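Local coordinates for xylose isomerase-like TIM barrel (Anabaena variabilis ATCC 29413, PDB 2QW5) that probably acts as a sugar or sugar phosphate isomerase or epimerase, binding zinc and d-xylose in its TIM-barrel pocket, at the interface of chains A and B. Numbering follows the deposited sequence. Chains: chain A/B, Xylose isomerase-like TIM barrel.

The interface of chains A and B. Residues chain A 285, 297-299, 309; chain B 148-149.
B:Ser148 and B:Asp149 reach across from chain B to the backbone of A:Arg297 to A:Lys299, and most of the polar grip is on that backbone. The carboxylate oxygen OD1 of B:Asp149 takes a nearly straight hydrogen bond from the amide N of A:Lys299 (2.8 Å, 176° at the hydrogen), met on its syn side and slightly out of the carboxylate plane. On its anti side OD1 also accepts from the hydroxyl OG of B:Ser148, a neighbour on its own chain. The same hydroxyl hydrogen-bonds to the carbonyl O of A:Arg297, 2.7 Å from OG, which is tilted off the carbonyl plane; with one hydrogen for two acceptors, the donation is probably shared or alternates. With chi1 at -178°, OG stands anti to its own backbone N, which carries it toward this chain A loop.

The other oxygen, OD2, works through charge and water. It forms a weak salt bridge with NH1 of A:Arg298, 3.4 Å away, at the edge and in the plane of the guanidinium, and the two flat groups are turned 68° apart. A water, its O 2.6 Å from OD2, bridges by hydrogen bonds to the carbonyl O of A:Lys299 and to ND2 of the A:Asn309 side-chain amide.

Apolar contact is slight: CB of A:Arg298 packs 3.8 Å from CG of B:Asp149, while the methyl of A:Ala285 faces B:Ser148. An alanine in place of B:Asp149 would probably cost the A:Lys299 amide its straight-line acceptor and the A:Arg298 guanidinium its nearby negative charge.

Both chain B residues begin helix 148-176, whose start docks on chain A loops between helices 287-290 and 314-332, near A:Ala285 just after strand 278-280. The twin patch is formed with chains exchanged in this two-fold interface, one within a deposited assembly of four copies; the structure alone does not show whether it forms in solution.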
ATOM      1  N   ALA A 285      22.012   2.003  -6.756  1.00 18.98           N
ATOM      2  CA  ALA A 285      20.698   2.683  -6.668  1.00 19.48           C
ATOM      3  C   ALA A 285      20.084   2.811  -8.088  1.00 20.89           C
ATOM      4  O   ALA A 285      20.031   3.881  -8.685  1.00 18.09           O
ATOM      5  CB  ALA A 285      20.810   4.027  -5.932  1.00 18.45           C
ATOM      6  N   ARG A 297      20.756   6.733  -0.522  1.00 18.05           N
ATOM      7  CA  ARG A 297      22.065   7.117  -1.040  1.00 14.90           C
ATOM      8  C   ARG A 297      22.045   7.421  -2.536  1.00 14.85           C
ATOM      9  O   ARG A 297      21.271   6.836  -3.306  1.00 17.19           O
ATOM     10  CB  ARG A 297      23.125   6.034  -0.774  1.00 15.04           C
ATOM     11  CG  ARG A 297      22.818   4.583  -1.302  1.00 19.00           C
ATOM     12  CD  ARG A 297      24.009   3.655  -1.077  1.00 16.78           C
ATOM     13  NE  ARG A 297      23.611   2.245  -0.991  1.00 22.08           N
ATOM     14  CZ  ARG A 297      23.438   1.403  -2.009  1.00 20.60           C
ATOM     15  NH1 ARG A 297      23.606   1.792  -3.258  1.00 16.53           N
ATOM     16  NH2 ARG A 297      23.065   0.144  -1.751  1.00 18.03           N
ATOM     17  N   ARG A 298      22.980   8.263  -2.947  1.00 12.67           N
ATOM     18  CA  ARG A 298      23.103   8.579  -4.360  1.00 13.44           C
ATOM     19  C   ARG A 298      23.603   7.364  -5.176  1.00 16.94           C
ATOM     20  O   ARG A 298      24.339   6.484  -4.663  1.00 16.67           O
ATOM     21  CB  ARG A 298      24.055   9.750  -4.583  1.00 16.28           C
ATOM     22  CG  ARG A 298      23.574  11.039  -4.027  1.00 15.48           C
ATOM     23  CD  ARG A 298      24.523  12.157  -4.447  1.00 19.17           C
ATOM     24  NE  ARG A 298      24.112  13.428  -3.859  1.00 24.26           N
ATOM     25  CZ  ARG A 298      23.179  14.258  -4.345  1.00 34.56           C
ATOM     26  NH1 ARG A 298      22.501  14.006  -5.471  1.00 36.95           N
ATOM     27  NH2 ARG A 298      22.904  15.376  -3.675  1.00 37.55           N
ATOM     28  N   LYS A 299      23.178   7.352  -6.439  1.00 18.38           N
ATOM     29  CA  LYS A 299      23.535   6.324  -7.397  1.00 20.00           C
ATOM     30  C   LYS A 299      25.022   6.435  -7.752  1.00 21.49           C
ATOM     31  O   LYS A 299      25.566   7.535  -7.849  1.00 19.29           O
ATOM     32  CB  LYS A 299      22.694   6.472  -8.681  1.00 19.77           C
ATOM     33  CG  LYS A 299      22.910   5.374  -9.751  1.00 19.59           C
ATOM     34  CD  LYS A 299      22.005   5.572 -10.948  1.00 21.18           C
ATOM     35  CE  LYS A 299      22.036   4.383 -11.889  1.00 18.94           C
ATOM     36  NZ  LYS A 299      21.230   4.637 -13.134  1.00 15.86           N
ATOM     37  N   ASN A 309      28.607  12.926 -13.225  1.00 30.29           N
ATOM     38  CA  ASN A 309      28.433  13.925 -12.189  1.00 29.28           C
ATOM     39  C   ASN A 309      29.654  13.885 -11.295  1.00 27.19           C
ATOM     40  O   ASN A 309      30.541  13.046 -11.494  1.00 29.09           O
ATOM     41  CB  ASN A 309      27.085  13.759 -11.440  1.00 28.57           C
ATOM     42  CG  ASN A 309      27.005  12.494 -10.561  1.00 25.96           C
ATOM     43  OD1 ASN A 309      27.955  12.130  -9.877  1.00 29.87           O
ATOM     44  ND2 ASN A 309      25.838  11.879 -10.527  1.00 22.40           N
TER
ATOM     45  N   SER B 148      17.170   8.153  -3.539  1.00 17.40           N
ATOM     46  CA  SER B 148      18.527   8.369  -4.008  1.00 16.87           C
ATOM     47  C   SER B 148      18.813   9.837  -4.335  1.00 15.81           C
ATOM     48  O   SER B 148      18.505  10.714  -3.514  1.00 18.41           O
ATOM     49  CB  SER B 148      18.842   7.371  -5.167  1.00 15.29           C
ATOM     50  OG  SER B 148      20.192   7.493  -5.641  1.00 22.40           O
ATOM     51  N   ASP B 149      19.352  10.130  -5.512  1.00 18.05           N
ATOM     52  CA  ASP B 149      19.766  11.495  -5.810  1.00 15.14           C
ATOM     53  C   ASP B 149      18.668  12.503  -5.655  1.00 19.26           C
ATOM     54  O   ASP B 149      18.890  13.545  -5.029  1.00 20.87           O
ATOM     55  CB  ASP B 149      20.411  11.604  -7.193  1.00 18.45           C
ATOM     56  CG  ASP B 149      21.650  10.740  -7.316  1.00 22.20           C
ATOM     57  OD1 ASP B 149      21.528   9.500  -7.195  1.00 21.13           O
ATOM     58  OD2 ASP B 149      22.745  11.291  -7.534  1.00 22.68           O
TER
HETATM   59  O   HOH W   1      24.582   9.927  -8.853  1.00 21.12           O